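Local atomic coordinates of serine acetyltransferase 1, putative (Entamoeba histolytica, PDB entry 7BW9), a protein that probably catalyses the transfer of an acetyl group to serine, a step of cysteine biosynthesis, and binds cysteine. Residues 84-95 with 138-147. Sequence-based numbering, arbitrary orientation.
Sequences LAEKCITALLSQ and VAHILYMNGD
Ile141 packs its two branches against Ala91 and Gln95. Ile141 CG2 lies 3.8 Å from Ala91 CB. CG1, set beside the backbone N (chi1 -68°), carries Ile141 CD1 to 3.5 Å from Gln95 CB. Deeper in, Leu92 CD2 meets Val138 CG1 at 4.0 Å, and Leu142 CD2 touches Cys88 CB. Leu92 also rests on Ile72 of helix 58-79, and Leu142 on Tyr150 of helix 148-162.

At the C-terminal end of helix 128-144, side chains pack on backbone oxygens and on the Asn145 amide. This amide folds back on its own helix. Asn145 ND2 donates to Ile141 O (2.8 Å), nearly straight at 169°, and Ile141 O lies close to the Asn145 amide plane. Ala91 CB sits against this held amide. The extended Lys87 chain brings its CE to 3.3 Å from Asn145 O. Leu84 CD1 touches the same oxygen, and Cys88 SG lies 3.7 Å from Asp147 CB.

A Schellman motif with Gly146 at C-prime ends the helix. Asp147 OD1 then caps helix 148-162 at Tyr150 N.

The axes of 84-94 and 138-144 are inclined at 136°, joining two helices of the N-terminal helical region, before the left-handed beta-helix. No hydrogen bond links the segments, so the contact rests on van der Waals packing of aliphatic groups and of carbons against helix-end carbonyls.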
# COMPACT_ATOMS: atom_id res chain seq x y z
N LEU A 84 21.45 0.62 -25.45
CA LEU A 84 20.87 -0.30 -24.48
C LEU A 84 19.35 -0.23 -24.49
O LEU A 84 18.66 -1.26 -24.42
CB LEU A 84 21.42 -0.01 -23.08
CG LEU A 84 20.85 -0.92 -21.98
CD1 LEU A 84 21.35 -2.34 -22.17
CD2 LEU A 84 21.19 -0.42 -20.58
N ALA A 85 18.80 0.98 -24.58
CA ALA A 85 17.35 1.14 -24.64
C ALA A 85 16.75 0.37 -25.82
O ALA A 85 15.79 -0.39 -25.65
CB ALA A 85 16.99 2.62 -24.72
N GLU A 86 17.34 0.52 -27.02
CA GLU A 86 16.88 -0.22 -28.19
C GLU A 86 16.98 -1.73 -27.97
O GLU A 86 16.07 -2.48 -28.35
CB GLU A 86 17.71 0.17 -29.42
CG GLU A 86 17.27 1.43 -30.14
CD GLU A 86 17.48 1.36 -31.65
OE1 GLU A 86 18.43 0.67 -32.10
OE2 GLU A 86 16.69 1.99 -32.40
N LYS A 87 18.08 -2.19 -27.39
CA LYS A 87 18.24 -3.62 -27.11
C LYS A 87 17.13 -4.12 -26.20
O LYS A 87 16.49 -5.15 -26.48
CB LYS A 87 19.62 -3.87 -26.50
CG LYS A 87 19.87 -5.27 -25.98
CD LYS A 87 21.29 -5.37 -25.40
CE LYS A 87 21.47 -6.60 -24.51
NZ LYS A 87 21.19 -7.87 -25.25
N CYS A 88 16.85 -3.38 -25.12
CA CYS A 88 15.81 -3.80 -24.18
C CYS A 88 14.45 -3.83 -24.85
O CYS A 88 13.67 -4.77 -24.65
CB CYS A 88 15.80 -2.88 -22.97
SG CYS A 88 17.29 -3.11 -21.95
N ILE A 89 14.16 -2.81 -25.66
CA ILE A 89 12.88 -2.70 -26.34
C ILE A 89 12.70 -3.84 -27.33
O ILE A 89 11.61 -4.41 -27.46
CB ILE A 89 12.81 -1.33 -27.04
CG1 ILE A 89 12.55 -0.24 -26.01
CG2 ILE A 89 11.82 -1.32 -28.20
CD1 ILE A 89 11.63 -0.68 -24.94
N THR A 90 13.76 -4.17 -28.06
CA THR A 90 13.65 -5.22 -29.06
C THR A 90 13.29 -6.53 -28.40
O THR A 90 12.37 -7.24 -28.84
CB THR A 90 14.97 -5.32 -29.84
OG1 THR A 90 15.17 -4.09 -30.55
CG2 THR A 90 14.94 -6.48 -30.84
N ALA A 91 13.97 -6.86 -27.30
CA ALA A 91 13.66 -8.09 -26.58
C ALA A 91 12.23 -8.08 -26.06
O ALA A 91 11.53 -9.09 -26.16
CB ALA A 91 14.65 -8.29 -25.44
N LEU A 92 11.76 -6.93 -25.56
CA LEU A 92 10.40 -6.84 -25.05
C LEU A 92 9.37 -7.07 -26.15
O LEU A 92 8.41 -7.84 -25.97
CB LEU A 92 10.17 -5.47 -24.39
CG LEU A 92 8.73 -5.19 -23.95
CD1 LEU A 92 8.18 -6.29 -23.03
CD2 LEU A 92 8.64 -3.85 -23.25
N LEU A 93 9.53 -6.40 -27.29
CA LEU A 93 8.58 -6.57 -28.39
C LEU A 93 8.54 -8.02 -28.85
O LEU A 93 7.46 -8.60 -29.02
CB LEU A 93 8.96 -5.64 -29.56
CG LEU A 93 8.58 -4.19 -29.25
CD1 LEU A 93 9.25 -3.18 -30.18
CD2 LEU A 93 7.06 -4.03 -29.28
N SER A 94 9.71 -8.63 -29.06
CA SER A 94 9.76 -10.01 -29.52
C SER A 94 9.18 -10.99 -28.51
O SER A 94 8.74 -12.08 -28.91
CB SER A 94 11.20 -10.39 -29.84
OG SER A 94 11.87 -10.81 -28.67
N GLN A 95 9.15 -10.65 -27.23
CA GLN A 95 8.56 -11.52 -26.22
C GLN A 95 7.13 -11.16 -25.87
O GLN A 95 6.55 -11.79 -24.98
CB GLN A 95 9.41 -11.48 -24.95
CG GLN A 95 10.86 -11.78 -25.19
CD GLN A 95 11.29 -13.03 -24.51
OE1 GLN A 95 11.63 -13.02 -23.34
NE2 GLN A 95 11.27 -14.14 -25.25
N VAL A 138 7.00 -7.81 -17.88
CA VAL A 138 7.62 -6.81 -18.75
C VAL A 138 8.97 -6.39 -18.19
O VAL A 138 9.99 -6.44 -18.88
CB VAL A 138 6.69 -5.59 -18.92
CG1 VAL A 138 7.48 -4.43 -19.48
CG2 VAL A 138 5.50 -5.95 -19.80
N ALA A 139 8.98 -5.98 -16.91
CA ALA A 139 10.20 -5.45 -16.30
C ALA A 139 11.33 -6.46 -16.35
O ALA A 139 12.49 -6.08 -16.51
CB ALA A 139 9.93 -5.06 -14.84
N HIS A 140 11.00 -7.74 -16.17
CA HIS A 140 12.03 -8.77 -16.07
C HIS A 140 12.80 -8.92 -17.39
O HIS A 140 14.00 -9.19 -17.38
CB HIS A 140 11.40 -10.10 -15.65
CG HIS A 140 12.38 -11.22 -15.52
ND1 HIS A 140 13.41 -11.21 -14.61
CD2 HIS A 140 12.46 -12.41 -16.16
CE1 HIS A 140 14.10 -12.33 -14.71
NE2 HIS A 140 13.54 -13.08 -15.65
N ILE A 141 12.11 -8.75 -18.52
CA ILE A 141 12.82 -8.79 -19.80
C ILE A 141 13.75 -7.59 -19.93
O ILE A 141 14.86 -7.71 -20.45
CB ILE A 141 11.81 -8.86 -20.96
CG1 ILE A 141 11.11 -10.22 -20.91
CG2 ILE A 141 12.53 -8.67 -22.32
CD1 ILE A 141 9.91 -10.27 -21.70
N LEU A 142 13.31 -6.44 -19.44
CA LEU A 142 14.18 -5.27 -19.46
C LEU A 142 15.42 -5.52 -18.62
O LEU A 142 16.55 -5.29 -19.06
CB LEU A 142 13.41 -4.04 -18.98
CG LEU A 142 12.13 -3.77 -19.77
CD1 LEU A 142 11.37 -2.59 -19.17
CD2 LEU A 142 12.47 -3.51 -21.24
N TYR A 143 15.22 -6.05 -17.41
CA TYR A 143 16.33 -6.28 -16.49
C TYR A 143 17.32 -7.28 -17.07
O TYR A 143 18.53 -7.06 -17.01
CB TYR A 143 15.77 -6.74 -15.14
CG TYR A 143 16.79 -7.26 -14.14
CD1 TYR A 143 17.26 -8.57 -14.21
CD2 TYR A 143 17.24 -6.46 -13.08
CE1 TYR A 143 18.18 -9.06 -13.30
CE2 TYR A 143 18.15 -6.94 -12.15
CZ TYR A 143 18.62 -8.25 -12.26
OH TYR A 143 19.52 -8.76 -11.35
N MET A 144 16.81 -8.38 -17.64
CA MET A 144 17.67 -9.43 -18.19
C MET A 144 18.49 -8.96 -19.39
O MET A 144 19.54 -9.53 -19.67
CB MET A 144 16.83 -10.65 -18.60
CG MET A 144 16.27 -11.46 -17.44
SD MET A 144 17.52 -12.02 -16.26
CE MET A 144 18.64 -12.88 -17.38
N ASN A 145 18.04 -7.92 -20.09
CA ASN A 145 18.81 -7.39 -21.19
C ASN A 145 19.63 -6.16 -20.79
O ASN A 145 20.16 -5.47 -21.67
CB ASN A 145 17.91 -7.08 -22.37
CG ASN A 145 17.40 -8.35 -23.03
OD1 ASN A 145 17.96 -8.81 -24.02
ND2 ASN A 145 16.32 -8.92 -22.49
N GLY A 146 19.76 -5.90 -19.50
CA GLY A 146 20.81 -5.03 -18.99
C GLY A 146 20.34 -3.76 -18.32
O GLY A 146 21.18 -3.03 -17.78
N ASP A 147 19.04 -3.44 -18.35
CA ASP A 147 18.55 -2.20 -17.74
C ASP A 147 18.12 -2.50 -16.32
O ASP A 147 16.99 -2.95 -16.08
CB ASP A 147 17.40 -1.60 -18.54
CG ASP A 147 16.49 -0.73 -17.68
OD1 ASP A 147 17.02 0.02 -16.83
OD2 ASP A 147 15.25 -0.85 -17.81